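Local atomic coordinates of saframycin Mx1 synthetase B (Legionella pneumophila subsp. pneumophila, PDB entry 3KXW), a protein that belongs to the ANL superfamily of AMP-binding enzymes, built from a large N-terminal part and a smaller C-terminal domain. Residues Q173-S178 with K183-S188; F203-E208 with A261-S266; A55-E60 with I118-A123. One frame throughout, in Å; residues are numbered along the deposited sequence.

Interaction 1 (Q173-S178 with K183-S188)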
ATOM      1  N   GLN A 173       0.382  -9.459  -7.994  1.00 13.52           N
ATOM      2  CA  GLN A 173       0.473  -8.629  -6.809  1.00 17.40           C
ATOM      3  C   GLN A 173      -0.262  -9.270  -5.639  1.00 17.42           C
ATOM      4  O   GLN A 173      -1.477  -9.480  -5.679  1.00 14.87           O
ATOM      5  CB  GLN A 173       0.042  -7.172  -7.056  1.00 19.29           C
ATOM      6  CG  GLN A 173      -1.306  -6.912  -7.681  1.00 19.56           C
ATOM      7  CD  GLN A 173      -1.629  -5.378  -7.774  1.00 22.38           C
ATOM      8  OE1 GLN A 173      -0.917  -4.556  -7.190  1.00 26.86           O
ATOM      9  NE2 GLN A 173      -2.680  -5.009  -8.520  1.00 15.26           N
ATOM     10  N   TYR A 174       0.500  -9.604  -4.609  1.00 17.61           N
ATOM     11  CA  TYR A 174      -0.069 -10.240  -3.430  1.00 19.41           C
ATOM     12  C   TYR A 174      -0.663  -9.212  -2.485  1.00 22.19           C
ATOM     13  O   TYR A 174      -0.030  -8.202  -2.180  1.00 24.89           O
ATOM     14  CB  TYR A 174       0.988 -11.110  -2.743  1.00 20.60           C
ATOM     15  CG  TYR A 174       1.147 -12.418  -3.459  1.00 17.43           C
ATOM     16  CD1 TYR A 174       0.383 -13.509  -3.104  1.00 17.87           C
ATOM     17  CD2 TYR A 174       2.031 -12.555  -4.512  1.00 17.18           C
ATOM     18  CE1 TYR A 174       0.505 -14.707  -3.761  1.00 17.94           C
ATOM     19  CE2 TYR A 174       2.163 -13.755  -5.179  1.00 16.70           C
ATOM     20  CZ  TYR A 174       1.393 -14.820  -4.814  1.00 17.85           C
ATOM     21  OH  TYR A 174       1.511 -16.016  -5.491  1.00 15.92           O
ATOM     22  N   THR A 175      -1.893  -9.445  -2.040  1.00 22.99           N
ATOM     23  CA  THR A 175      -2.574  -8.456  -1.213  1.00 27.25           C
ATOM     24  C   THR A 175      -2.250  -8.714   0.241  1.00 29.91           C
ATOM     25  O   THR A 175      -1.711  -9.768   0.583  1.00 30.53           O
ATOM     26  CB  THR A 175      -4.092  -8.530  -1.379  1.00 26.80           C
ATOM     27  OG1 THR A 175      -4.544  -9.827  -0.976  1.00 25.52           O
ATOM     28  CG2 THR A 175      -4.484  -8.289  -2.822  1.00 24.46           C
ATOM     29  N   SER A 176      -2.588  -7.766   1.105  1.00 31.42           N
ATOM     30  CA  SER A 176      -2.516  -8.034   2.536  1.00 35.40           C
ATOM     31  C   SER A 176      -3.721  -8.887   2.908  1.00 35.29           C
ATOM     32  O   SER A 176      -4.652  -9.085   2.110  1.00 36.04           O
ATOM     33  CB  SER A 176      -2.530  -6.740   3.350  1.00 35.30           C
ATOM     34  OG  SER A 176      -3.783  -6.085   3.219  1.00 41.20           O
ATOM     35  N   GLY A 177      -3.728  -9.373   4.134  1.00 33.05           N
ATOM     36  CA  GLY A 177      -4.807 -10.222   4.539  1.00 32.08           C
ATOM     37  C   GLY A 177      -4.538 -11.555   3.893  1.00 33.00           C
ATOM     38  O   GLY A 177      -3.485 -11.765   3.278  1.00 31.98           O
ATOM     39  N   SER A 178      -5.492 -12.463   4.052  1.00 33.11           N
ATOM     40  CA  SER A 178      -5.308 -13.835   3.643  1.00 29.49           C
ATOM     41  C   SER A 178      -3.892 -14.270   3.987  1.00 29.70           C
ATOM     42  O   SER A 178      -3.202 -14.824   3.144  1.00 28.29           O
ATOM     43  CB  SER A 178      -5.567 -13.988   2.144  1.00 28.16           C
ATOM     44  OG  SER A 178      -6.891 -13.630   1.824  1.00 33.44           O
ATOM     45  N   LYS A 183      -3.149 -14.153  -1.527  1.00 18.98           N
ATOM     46  CA  LYS A 183      -3.809 -14.055  -2.838  1.00 18.39           C
ATOM     47  C   LYS A 183      -2.954 -13.253  -3.799  1.00 16.95           C
ATOM     48  O   LYS A 183      -2.702 -12.064  -3.567  1.00 17.80           O
ATOM     49  CB  LYS A 183      -5.170 -13.363  -2.701  1.00 17.29           C
ATOM     50  CG  LYS A 183      -6.213 -14.145  -1.911  1.00 18.96           C
ATOM     51  CD  LYS A 183      -7.433 -13.234  -1.665  1.00 21.72           C
ATOM     52  CE  LYS A 183      -8.716 -14.020  -1.418  1.00 25.23           C
ATOM     53  NZ  LYS A 183      -8.700 -14.645  -0.066  1.00 28.12           N
ATOM     54  N   GLY A 184      -2.478 -13.912  -4.853  1.00 15.42           N
ATOM     55  CA  GLY A 184      -1.675 -13.275  -5.881  1.00 15.61           C
ATOM     56  C   GLY A 184      -2.543 -12.863  -7.053  1.00 15.09           C
ATOM     57  O   GLY A 184      -2.967 -13.695  -7.872  1.00 15.01           O
ATOM     58  N   VAL A 185      -2.847 -11.575  -7.113  1.00 14.37           N
ATOM     59  CA  VAL A 185      -3.718 -11.050  -8.153  1.00 13.40           C
ATOM     60  C   VAL A 185      -2.987 -11.056  -9.498  1.00 13.22           C
ATOM     61  O   VAL A 185      -1.869 -10.546  -9.614  1.00 13.83           O
ATOM     62  CB  VAL A 185      -4.176  -9.622  -7.809  1.00 14.35           C
ATOM     63  CG1 VAL A 185      -4.985  -9.030  -8.969  1.00 13.40           C
ATOM     64  CG2 VAL A 185      -4.962  -9.633  -6.476  1.00 14.54           C
HETATM   65  N   MSE A 186      -3.615 -11.659 -10.503  1.00 14.09           N
HETATM   66  CA  MSE A 186      -2.996 -11.803 -11.814  1.00 13.19           C
HETATM   67  C   MSE A 186      -3.286 -10.571 -12.664  1.00 14.69           C
HETATM   68  O   MSE A 186      -4.375 -10.442 -13.207  1.00 14.71           O
HETATM   69  CB  MSE A 186      -3.560 -13.056 -12.488  1.00 15.14           C
HETATM   70  CG  MSE A 186      -3.415 -14.277 -11.584  1.00 13.65           C
HETATM   71 SE   MSE A 186      -4.586 -15.774 -12.146  1.00 32.74          SE
HETATM   72  CE  MSE A 186      -3.914 -16.089 -13.910  1.00 20.80           C
ATOM     73  N   VAL A 187      -2.310  -9.670 -12.756  1.00 11.82           N
ATOM     74  CA  VAL A 187      -2.489  -8.432 -13.529  1.00 12.56           C
ATOM     75  C   VAL A 187      -1.946  -8.612 -14.936  1.00 13.17           C
ATOM     76  O   VAL A 187      -0.750  -8.852 -15.123  1.00 11.39           O
ATOM     77  CB  VAL A 187      -1.774  -7.250 -12.841  1.00 11.95           C
ATOM     78  CG1 VAL A 187      -2.039  -5.929 -13.587  1.00 10.88           C
ATOM     79  CG2 VAL A 187      -2.258  -7.160 -11.415  1.00 13.51           C
ATOM     80  N   SER A 188      -2.828  -8.535 -15.929  1.00 12.72           N
ATOM     81  CA  SER A 188      -2.400  -8.732 -17.317  1.00 14.35           C
ATOM     82  C   SER A 188      -1.730  -7.473 -17.848  1.00 16.13           C
ATOM     83  O   SER A 188      -1.822  -6.416 -17.239  1.00 13.32           O
ATOM     84  CB  SER A 188      -3.599  -9.109 -18.212  1.00 14.78           C
ATOM     85  OG  SER A 188      -4.447  -7.991 -18.402  1.00 14.23           O
TER
HETATM   86  O   HOH W   1      -3.528 -11.900   0.545  1.00 30.69           O
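Q173 and V185 exchange both of their backbone hydrogen bonds in a short antiparallel beta hairpin whose tip is the Ser/Thr/Gly-rich, P-loop-like turn of the AMP-binding family. Q173 N gives to V185 O at 3.0 Å, in the carbonyl plane and on a lone pair. V185 N returns a 2.9 Å bond to Q173 O, but stands some 50° above that carbonyl's plane. One step on, Y174 and G184 form the non-hydrogen-bonded pair; the tyrosine ring lies flat over the glycine, G184 CA being 3.4 Å from the ring centroid, a CH-pi contact that the missing side chain permits. Y174 OH reaches beyond it to N113.

The ladder ends with T175 N, which gives to K183 O at 3.1 Å, almost in line with the carbonyl bond; Y174 CA also points a hydrogen at that oxygen. Past this point a single water replaces the direct strand bonds. It accepts from K183 N, lies 2.8 Å from T175 OG1, and donates to T175 O and to G177 O. The water therefore links T175, G177 and K183 across the turn, with the T175 side chain about 4 Å from the bound 5'-O-[(S)-(dodecanoyloxy)(hydroxy)phosphoryl]adenosine.

On the face of the hairpin away from Y174, Q173 tucks CG between its own backbone N and carbonyl carbon (chi1 53°), alongside V185 CB. The chain then runs out extended, so that its amide end passes V187 CG2; NE2 finds its acceptor at T333 O. Helix 220-233 lies against this glutamine. K183, bent at its last torsion (chi4 73°), brings NZ round to two partners: a salt bridge to E419 and, within the hairpin, a 2.8 Å hydrogen bond from NZ to S178 OG.

Interaction 2 (F203-E208 with A261-S266). With 1ZZ (5'-O-[(S)-(dodecanoyloxy)(hydroxy)phosphoryl]adenosine), chain B.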
ATOM      1  N   PHE A 203      -5.403  11.938 -12.630  1.00 15.36           N
ATOM      2  CA  PHE A 203      -4.515  12.803 -11.845  1.00 18.30           C
ATOM      3  C   PHE A 203      -4.051  14.053 -12.611  1.00 17.25           C
ATOM      4  O   PHE A 203      -3.219  14.805 -12.121  1.00 16.95           O
ATOM      5  CB  PHE A 203      -3.290  12.029 -11.300  1.00 15.51           C
ATOM      6  CG  PHE A 203      -3.585  11.233 -10.041  1.00 15.79           C
ATOM      7  CD1 PHE A 203      -4.495  10.171 -10.065  1.00 16.83           C
ATOM      8  CD2 PHE A 203      -2.957  11.547  -8.840  1.00 16.64           C
ATOM      9  CE1 PHE A 203      -4.796   9.437  -8.895  1.00 15.28           C
ATOM     10  CE2 PHE A 203      -3.242  10.809  -7.668  1.00 15.88           C
ATOM     11  CZ  PHE A 203      -4.159   9.760  -7.714  1.00 15.76           C
ATOM     12  N   HIS A 204      -4.583  14.263 -13.812  1.00 18.38           N
ATOM     13  CA  HIS A 204      -4.215  15.431 -14.611  1.00 19.91           C
ATOM     14  C   HIS A 204      -2.701  15.585 -14.741  1.00 19.56           C
ATOM     15  O   HIS A 204      -2.172  16.687 -14.609  1.00 16.66           O
ATOM     16  CB  HIS A 204      -4.797  16.707 -13.997  1.00 21.67           C
ATOM     17  CG  HIS A 204      -6.278  16.869 -14.186  1.00 20.67           C
ATOM     18  ND1 HIS A 204      -7.147  15.805 -14.281  1.00 24.29           N
ATOM     19  CD2 HIS A 204      -7.048  17.982 -14.259  1.00 26.54           C
ATOM     20  CE1 HIS A 204      -8.383  16.250 -14.430  1.00 25.28           C
ATOM     21  NE2 HIS A 204      -8.351  17.570 -14.412  1.00 29.02           N
HETATM   22  N   MSE A 205      -1.999  14.482 -14.989  1.00 17.08           N
HETATM   23  CA  MSE A 205      -0.549  14.525 -15.148  1.00 17.69           C
HETATM   24  C   MSE A 205      -0.180  15.223 -16.443  1.00 19.74           C
HETATM   25  O   MSE A 205      -0.937  15.184 -17.403  1.00 20.11           O
HETATM   26  CB  MSE A 205       0.025  13.107 -15.155  1.00 17.92           C
HETATM   27  CG  MSE A 205      -0.247  12.403 -13.851  1.00 18.17           C
HETATM   28 SE   MSE A 205       0.852  10.823 -13.572  1.00 29.13          SE
HETATM   29  CE  MSE A 205       0.018  10.280 -11.906  1.00 16.92           C
ATOM     30  N   ASN A 206       0.984  15.845 -16.454  1.00 19.05           N
ATOM     31  CA  ASN A 206       1.471  16.556 -17.632  1.00 22.63           C
ATOM     32  C   ASN A 206       2.979  16.588 -17.524  1.00 26.34           C
ATOM     33  O   ASN A 206       3.547  15.880 -16.688  1.00 23.02           O
ATOM     34  CB  ASN A 206       0.865  17.967 -17.731  1.00 21.45           C
ATOM     35  CG  ASN A 206       1.169  18.839 -16.516  1.00 22.95           C
ATOM     36  OD1 ASN A 206       2.280  18.862 -16.004  1.00 22.17           O
ATOM     37  ND2 ASN A 206       0.167  19.586 -16.069  1.00 25.91           N
ATOM     38  N   ASP A 207       3.651  17.394 -18.338  1.00 27.77           N
ATOM     39  CA  ASP A 207       5.113  17.321 -18.328  1.00 29.81           C
ATOM     40  C   ASP A 207       5.772  18.273 -17.321  1.00 27.47           C
ATOM     41  O   ASP A 207       6.990  18.432 -17.289  1.00 31.46           O
ATOM     42  CB  ASP A 207       5.689  17.426 -19.757  1.00 35.49           C
ATOM     43  CG  ASP A 207       5.317  18.707 -20.429  1.00 37.83           C
ATOM     44  OD1 ASP A 207       5.041  19.664 -19.678  1.00 35.43           O
ATOM     45  OD2 ASP A 207       5.296  18.769 -21.687  1.00 38.76           O
ATOM     46  N   GLU A 208       4.967  18.888 -16.467  1.00 26.50           N
ATOM     47  CA  GLU A 208       5.505  19.506 -15.267  1.00 24.10           C
ATOM     48  C   GLU A 208       5.480  18.492 -14.100  1.00 21.68           C
ATOM     49  O   GLU A 208       6.118  18.700 -13.064  1.00 18.47           O
ATOM     50  CB  GLU A 208       4.670  20.730 -14.923  1.00 26.84           C
ATOM     51  CG  GLU A 208       5.313  21.693 -13.961  1.00 28.97           C
ATOM     52  CD  GLU A 208       4.443  22.924 -13.739  1.00 31.37           C
ATOM     53  OE1 GLU A 208       3.833  23.429 -14.730  1.00 31.40           O
ATOM     54  OE2 GLU A 208       4.361  23.372 -12.576  1.00 31.62           O
ATOM     55  N   ALA A 261       8.082  18.306  -6.082  1.00 14.70           N
ATOM     56  CA  ALA A 261       7.137  17.271  -6.447  1.00 13.45           C
ATOM     57  C   ALA A 261       5.739  17.856  -6.516  1.00 13.72           C
ATOM     58  O   ALA A 261       5.368  18.751  -5.730  1.00 13.54           O
ATOM     59  CB  ALA A 261       7.192  16.084  -5.425  1.00 13.23           C
ATOM     60  N   THR A 262       4.953  17.356  -7.461  1.00 12.49           N
ATOM     61  CA  THR A 262       3.600  17.847  -7.670  1.00 13.47           C
ATOM     62  C   THR A 262       2.558  16.832  -7.194  1.00 13.01           C
ATOM     63  O   THR A 262       1.432  17.192  -6.790  1.00 13.12           O
ATOM     64  CB  THR A 262       3.343  18.209  -9.181  1.00 15.07           C
ATOM     65  OG1 THR A 262       3.373  17.027  -9.983  1.00 13.23           O
ATOM     66  CG2 THR A 262       4.424  19.155  -9.698  1.00 14.46           C
ATOM     67  N   ILE A 263       2.930  15.560  -7.258  1.00 11.55           N
ATOM     68  CA  ILE A 263       2.047  14.489  -6.808  1.00 12.86           C
ATOM     69  C   ILE A 263       2.771  13.599  -5.809  1.00 11.62           C
ATOM     70  O   ILE A 263       3.876  13.166  -6.069  1.00 13.44           O
ATOM     71  CB  ILE A 263       1.587  13.633  -7.989  1.00 12.22           C
ATOM     72  CG1 ILE A 263       0.908  14.522  -9.041  1.00 13.31           C
ATOM     73  CG2 ILE A 263       0.615  12.565  -7.517  1.00 14.80           C
ATOM     74  CD1 ILE A 263       0.396  13.705 -10.249  1.00 15.33           C
ATOM     75  N   SER A 264       2.170  13.388  -4.645  1.00 13.24           N
ATOM     76  CA  SER A 264       2.731  12.468  -3.659  1.00 12.86           C
ATOM     77  C   SER A 264       1.583  12.121  -2.751  1.00 12.87           C
ATOM     78  O   SER A 264       0.629  12.896  -2.623  1.00 11.61           O
ATOM     79  CB  SER A 264       3.894  13.139  -2.895  1.00 12.60           C
ATOM     80  OG  SER A 264       4.647  12.224  -2.126  1.00 13.39           O
ATOM     81  N   GLY A 265       1.598  10.924  -2.169  1.00 12.28           N
ATOM     82  CA  GLY A 265       0.523  10.573  -1.261  1.00 12.23           C
ATOM     83  C   GLY A 265       0.787   9.275  -0.516  1.00 12.53           C
ATOM     84  O   GLY A 265       1.895   8.771  -0.540  1.00 13.02           O
ATOM     85  N   SER A 266      -0.253   8.726   0.111  1.00 12.44           N
ATOM     86  CA  SER A 266      -0.076   7.659   1.086  1.00 12.20           C
ATOM     87  C   SER A 266      -1.428   7.235   1.630  1.00 12.50           C
ATOM     88  O   SER A 266      -2.434   7.885   1.377  1.00 11.58           O
ATOM     89  CB  SER A 266       0.745   8.186   2.273  1.00 11.12           C
ATOM     90  OG  SER A 266       0.040   9.239   2.948  1.00 11.94           O
TER
HETATM   91  P   1ZZ B 589      -5.117  -3.306  -1.607  1.00 27.29           P
HETATM   92  C1  1ZZ B 589       0.115   8.356  -8.723  1.00 19.84           C
HETATM   93  N1  1ZZ B 589      -9.386   0.855   0.796  1.00 20.73           N
HETATM   94  O1  1ZZ B 589      -5.184  -0.078  -1.174  1.00 26.48           O
HETATM   95  C2  1ZZ B 589      -0.604   7.744  -7.514  1.00 15.74           C
HETATM   96  N2  1ZZ B 589      -9.033   2.651  -0.489  1.00 16.13           N
HETATM   97  O2  1ZZ B 589      -4.737  -1.958  -2.504  1.00 30.34           O
HETATM   98  C3  1ZZ B 589      -1.979   7.175  -7.888  1.00 16.89           C
HETATM   99  N3  1ZZ B 589     -11.167   1.916   2.402  1.00 19.79           N
HETATM  100  O3  1ZZ B 589      -5.492  -4.378  -2.506  1.00 24.51           O
HETATM  101  C4  1ZZ B 589      -2.479   6.203  -6.810  1.00 16.04           C
HETATM  102  N4  1ZZ B 589     -11.583   4.225   1.851  1.00 18.51           N
HETATM  103  O4  1ZZ B 589      -3.814  -3.711  -0.743  1.00 35.96           O
HETATM  104  C5  1ZZ B 589      -3.994   5.951  -6.888  1.00 16.60           C
HETATM  105  N5  1ZZ B 589     -10.630   5.363   0.047  1.00 15.58           N
HETATM  106  O5  1ZZ B 589      -6.342  -2.985  -0.522  1.00 25.13           O
HETATM  107  C6  1ZZ B 589      -4.398   5.073  -5.695  1.00 17.21           C
HETATM  108  O6  1ZZ B 589      -8.054  -1.235   0.922  1.00 23.97           O
HETATM  109  C7  1ZZ B 589      -5.875   4.747  -5.364  1.00 15.61           C
HETATM  110  O7  1ZZ B 589     -10.762  -2.047   1.611  1.00 23.57           O
HETATM  111  C8  1ZZ B 589      -6.210   3.978  -4.071  1.00 15.64           C
HETATM  112  O8  1ZZ B 589     -10.491  -3.103  -0.613  1.00 20.22           O
HETATM  113  C9  1ZZ B 589      -6.023   2.472  -4.319  1.00 17.50           C
HETATM  114  C10 1ZZ B 589      -5.626   1.664  -3.060  1.00 18.02           C
HETATM  115  C11 1ZZ B 589      -5.204   0.238  -3.514  1.00 20.47           C
HETATM  116  C12 1ZZ B 589      -5.476  -0.746  -2.359  1.00 25.25           C
HETATM  117  C13 1ZZ B 589      -7.567  -2.431  -0.951  1.00 26.53           C
HETATM  118  C14 1ZZ B 589      -8.406  -2.225   0.149  1.00 23.64           C
HETATM  119  C15 1ZZ B 589      -9.901  -1.957  -0.256  1.00 20.57           C
HETATM  120  C16 1ZZ B 589     -10.434  -1.362   0.796  1.00 24.15           C
HETATM  121  C17 1ZZ B 589      -9.343  -0.485   1.177  1.00 22.07           C
HETATM  122  C18 1ZZ B 589      -8.675   1.432  -0.333  1.00 19.13           C
HETATM  123  C19 1ZZ B 589     -10.007   2.957   0.602  1.00 18.63           C
HETATM  124  C20 1ZZ B 589     -10.237   1.889   1.307  1.00 18.59           C
HETATM  125  C21 1ZZ B 589     -11.783   3.034   2.700  1.00 18.74           C
HETATM  126  C22 1ZZ B 589     -10.795   4.215   0.903  1.00 17.34           C
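I263 fits against two side chains at once, F203 and M205, and this apolar trio is the tight part of the contact. The isoleucine splits the work between its branches: CG2 meets F203 CD2 at 3.9 Å, coming at the ring obliquely, while CD1 touches M205 CE at 3.8 Å. The selenomethionine crosses it at about a right angle. Its chain is extended beyond CG (chi2 -164°), which carries the methyl over CD1 and on toward the ligand.

Both F203 and M205 belong to the pocket of 5'-O-[(S)-(dodecanoyloxy)(hydroxy)phosphoryl]adenosine and meet the far end of its dodecanoyl chain. F203 CZ comes within 3.4 Å of ligand C3, and ligand C1 lies over one face of the ring, offset toward the rim. M205 CE approaches C1 to 3.7 Å. I263 packs against both of these residues that touch the end of the acyl chain.

Toward solvent the contact thins out. Here T262 CG2 rests 3.8 Å from E208 O, with no hydrogen bond between the segments, and the E208 side chain is exposed. Within the loop, N206 OD1 accepts from E208 N at 2.7 Å in an Asx turn, the donor tilted 22° from the amide carbonyl plane. T262 OG1 accepts from I210 N just beyond the loop.

H204, with positive phi, is the C-prime residue of a Schellman motif, so 203-208 turns off helix 189-202 just where the packing begins. The loop then leads into strand 210-213, which is backbone-bonded to T262 and I263, while strand 293-296 flanks 263-266 in the sheet, where both F203 and I263 touch T293.

Interaction 3 (A55-E60 with I118-A123)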
ATOM      1  N   ALA A  55      17.747 -11.031 -20.792  1.00 15.39           N
ATOM      2  CA  ALA A  55      18.611 -11.954 -21.539  1.00 16.12           C
ATOM      3  C   ALA A  55      19.173 -13.026 -20.595  1.00 18.42           C
ATOM      4  O   ALA A  55      19.321 -14.188 -20.970  1.00 17.87           O
ATOM      5  CB  ALA A  55      19.751 -11.190 -22.212  1.00 17.44           C
ATOM      6  N   THR A  56      19.509 -12.613 -19.379  1.00 16.16           N
ATOM      7  CA  THR A  56      19.961 -13.548 -18.363  1.00 17.49           C
ATOM      8  C   THR A  56      18.866 -14.556 -17.991  1.00 18.20           C
ATOM      9  O   THR A  56      19.113 -15.765 -17.919  1.00 16.87           O
ATOM     10  CB  THR A  56      20.443 -12.816 -17.107  1.00 17.14           C
ATOM     11  OG1 THR A  56      21.463 -11.883 -17.472  1.00 17.62           O
ATOM     12  CG2 THR A  56      20.980 -13.812 -16.093  1.00 17.97           C
ATOM     13  N   LEU A  57      17.649 -14.067 -17.772  1.00 15.57           N
ATOM     14  CA  LEU A  57      16.530 -14.972 -17.486  1.00 16.70           C
ATOM     15  C   LEU A  57      16.345 -15.994 -18.614  1.00 16.53           C
ATOM     16  O   LEU A  57      16.174 -17.194 -18.387  1.00 17.76           O
ATOM     17  CB  LEU A  57      15.229 -14.157 -17.273  1.00 15.57           C
ATOM     18  CG  LEU A  57      15.142 -13.358 -15.975  1.00 15.60           C
ATOM     19  CD1 LEU A  57      13.870 -12.475 -15.947  1.00 13.86           C
ATOM     20  CD2 LEU A  57      15.178 -14.298 -14.757  1.00 15.08           C
ATOM     21  N   GLN A  58      16.373 -15.505 -19.848  1.00 16.97           N
ATOM     22  CA  GLN A  58      16.242 -16.385 -20.996  1.00 17.48           C
ATOM     23  C   GLN A  58      17.400 -17.390 -21.059  1.00 20.39           C
ATOM     24  O   GLN A  58      17.180 -18.590 -21.314  1.00 19.29           O
ATOM     25  CB  GLN A  58      16.139 -15.553 -22.276  1.00 18.14           C
ATOM     26  CG  GLN A  58      14.818 -14.805 -22.398  1.00 18.08           C
ATOM     27  CD  GLN A  58      14.809 -13.818 -23.556  1.00 18.54           C
ATOM     28  OE1 GLN A  58      15.854 -13.315 -23.976  1.00 18.15           O
ATOM     29  NE2 GLN A  58      13.627 -13.516 -24.052  1.00 19.74           N
ATOM     30  N   ALA A  59      18.616 -16.918 -20.787  1.00 18.68           N
ATOM     31  CA  ALA A  59      19.790 -17.782 -20.851  1.00 20.16           C
ATOM     32  C   ALA A  59      19.708 -18.866 -19.790  1.00 23.94           C
ATOM     33  O   ALA A  59      20.252 -19.963 -19.965  1.00 22.69           O
ATOM     34  CB  ALA A  59      21.081 -16.969 -20.663  1.00 22.15           C
ATOM     35  N   GLU A  60      19.011 -18.566 -18.698  1.00 20.82           N
ATOM     36  CA  GLU A  60      18.881 -19.515 -17.595  1.00 21.29           C
ATOM     37  C   GLU A  60      17.653 -20.411 -17.685  1.00 21.97           C
ATOM     38  O   GLU A  60      17.350 -21.154 -16.748  1.00 25.53           O
ATOM     39  CB  GLU A  60      18.882 -18.774 -16.258  1.00 21.07           C
ATOM     40  CG  GLU A  60      20.205 -18.109 -15.941  1.00 24.41           C
ATOM     41  CD  GLU A  60      21.287 -19.128 -15.659  1.00 28.88           C
ATOM     42  OE1 GLU A  60      21.038 -20.038 -14.842  1.00 30.58           O
ATOM     43  OE2 GLU A  60      22.378 -19.027 -16.253  1.00 33.34           O
ATOM     44  N   ILE A 118      12.984 -19.001 -10.902  1.00 18.19           N
ATOM     45  CA  ILE A 118      14.199 -18.271 -10.540  1.00 17.80           C
ATOM     46  C   ILE A 118      13.822 -17.202  -9.524  1.00 16.70           C
ATOM     47  O   ILE A 118      12.704 -16.711  -9.544  1.00 15.74           O
ATOM     48  CB  ILE A 118      14.827 -17.571 -11.753  1.00 16.86           C
ATOM     49  CG1 ILE A 118      15.367 -18.591 -12.740  1.00 20.99           C
ATOM     50  CG2 ILE A 118      15.949 -16.629 -11.341  1.00 16.88           C
ATOM     51  CD1 ILE A 118      16.531 -19.376 -12.193  1.00 25.48           C
ATOM     52  N   VAL A 119      14.729 -16.887  -8.604  1.00 16.16           N
ATOM     53  CA  VAL A 119      14.573 -15.706  -7.757  1.00 16.49           C
ATOM     54  C   VAL A 119      15.761 -14.762  -7.980  1.00 17.02           C
ATOM     55  O   VAL A 119      16.909 -15.199  -8.046  1.00 15.23           O
ATOM     56  CB  VAL A 119      14.365 -16.054  -6.242  1.00 16.74           C
ATOM     57  CG1 VAL A 119      15.482 -16.937  -5.709  1.00 18.91           C
ATOM     58  CG2 VAL A 119      14.242 -14.784  -5.400  1.00 16.37           C
ATOM     59  N   LEU A 120      15.458 -13.481  -8.160  1.00 14.53           N
ATOM     60  CA  LEU A 120      16.471 -12.436  -8.242  1.00 15.80           C
ATOM     61  C   LEU A 120      16.561 -11.680  -6.928  1.00 16.63           C
ATOM     62  O   LEU A 120      15.556 -11.404  -6.281  1.00 15.10           O
ATOM     63  CB  LEU A 120      16.160 -11.454  -9.382  1.00 14.92           C
ATOM     64  CG  LEU A 120      15.975 -12.153 -10.734  1.00 15.07           C
ATOM     65  CD1 LEU A 120      15.648 -11.148 -11.818  1.00 14.18           C
ATOM     66  CD2 LEU A 120      17.216 -12.974 -11.155  1.00 17.63           C
HETATM   67  N   MSE A 121      17.772 -11.353  -6.518  1.00 15.93           N
HETATM   68  CA  MSE A 121      17.947 -10.537  -5.316  1.00 17.77           C
HETATM   69  C   MSE A 121      19.328  -9.919  -5.396  1.00 17.80           C
HETATM   70  O   MSE A 121      20.103 -10.317  -6.240  1.00 18.70           O
HETATM   71  CB  MSE A 121      17.827 -11.421  -4.068  1.00 16.89           C
HETATM   72  CG  MSE A 121      18.953 -12.453  -3.929  1.00 19.53           C
HETATM   73 SE   MSE A 121      18.639 -13.638  -2.385  1.00 33.83          SE
HETATM   74  CE  MSE A 121      17.145 -14.724  -3.079  1.00 21.45           C
ATOM     75  N   ILE A 122      19.665  -8.983  -4.508  1.00 18.93           N
ATOM     76  CA  ILE A 122      21.026  -8.434  -4.552  1.00 21.23           C
ATOM     77  C   ILE A 122      22.058  -9.380  -3.916  1.00 23.01           C
ATOM     78  O   ILE A 122      21.707 -10.229  -3.104  1.00 22.24           O
ATOM     79  CB  ILE A 122      21.144  -7.033  -3.928  1.00 22.81           C
ATOM     80  CG1 ILE A 122      20.951  -7.093  -2.411  1.00 22.77           C
ATOM     81  CG2 ILE A 122      20.192  -6.052  -4.611  1.00 20.44           C
ATOM     82  CD1 ILE A 122      21.260  -5.789  -1.715  1.00 24.03           C
ATOM     83  N   ALA A 123      23.328  -9.226  -4.298  1.00 21.72           N
ATOM     84  CA  ALA A 123      24.390 -10.120  -3.832  1.00 24.62           C
ATOM     85  C   ALA A 123      24.439 -10.264  -2.313  1.00 24.72           C
ATOM     86  O   ALA A 123      24.572 -11.371  -1.795  1.00 26.63           O
ATOM     87  CB  ALA A 123      25.756  -9.683  -4.386  1.00 23.52           C
TER
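E60 N is shared by two carbonyls at the end of helix 43-59: it gives to T56 O at 2.9 Å and, weakly, to L57 O at 3.2 Å. That last turn, with A59 N bonded to A55 O at 2.8 Å, presents L57 to I118 and L120 of strand 118-121. The contact is a helix laid on one face of the alpha/beta sheet in which 118-121 runs parallel to 67-71 on one side and 143-147 on the other.

A single methyl does the touching. L57 continues its chain into CD1 (chi2 174°), and the other branch, CD2, faces the strand, 4.2 Å from I118 CG2 and 4.3 Å from L120 CD1. I118 and L120, two residues apart on the strand, both project to the helix side; V119 between them points away from the helix, and its side chain touches F140, among others. L120 also touches V68, L70 and I146, and the E60 side chain touches I146.

Of the polar side chains in the turn, T56 OG1 is bonded to A52 O and Q58 NE2 to Q160 O. With every direct touch made between aliphatic methyls, and no hydrogen bond or charge pair from one segment to the other, the contact between these two segments is purely dispersive and hydrophobic.

How the interactions relate
The three contacts follow one another without touching, interaction 3 closing first along the chain, then 1, then 2. Helix 189-202 runs from interaction 1, where S188 caps its start, to interaction 2, where F203 follows its end; interaction 3 belongs to another sheet. Interaction 1 depends on directional bonds, backbone, water and lysine, in a hairpin turn beside the ligand; half of its touching residues are buried. Interactions 2 and 3 have no hydrogen bond between their segments and rely on aliphatic or aromatic carbon. Of these, 2 grades from a buried pocket wall to an exposed loop, whereas all three residues meeting in 3 are buried, though it lies farthest from the chain centre. Interactions 1 and 2 approach different parts of one ligand.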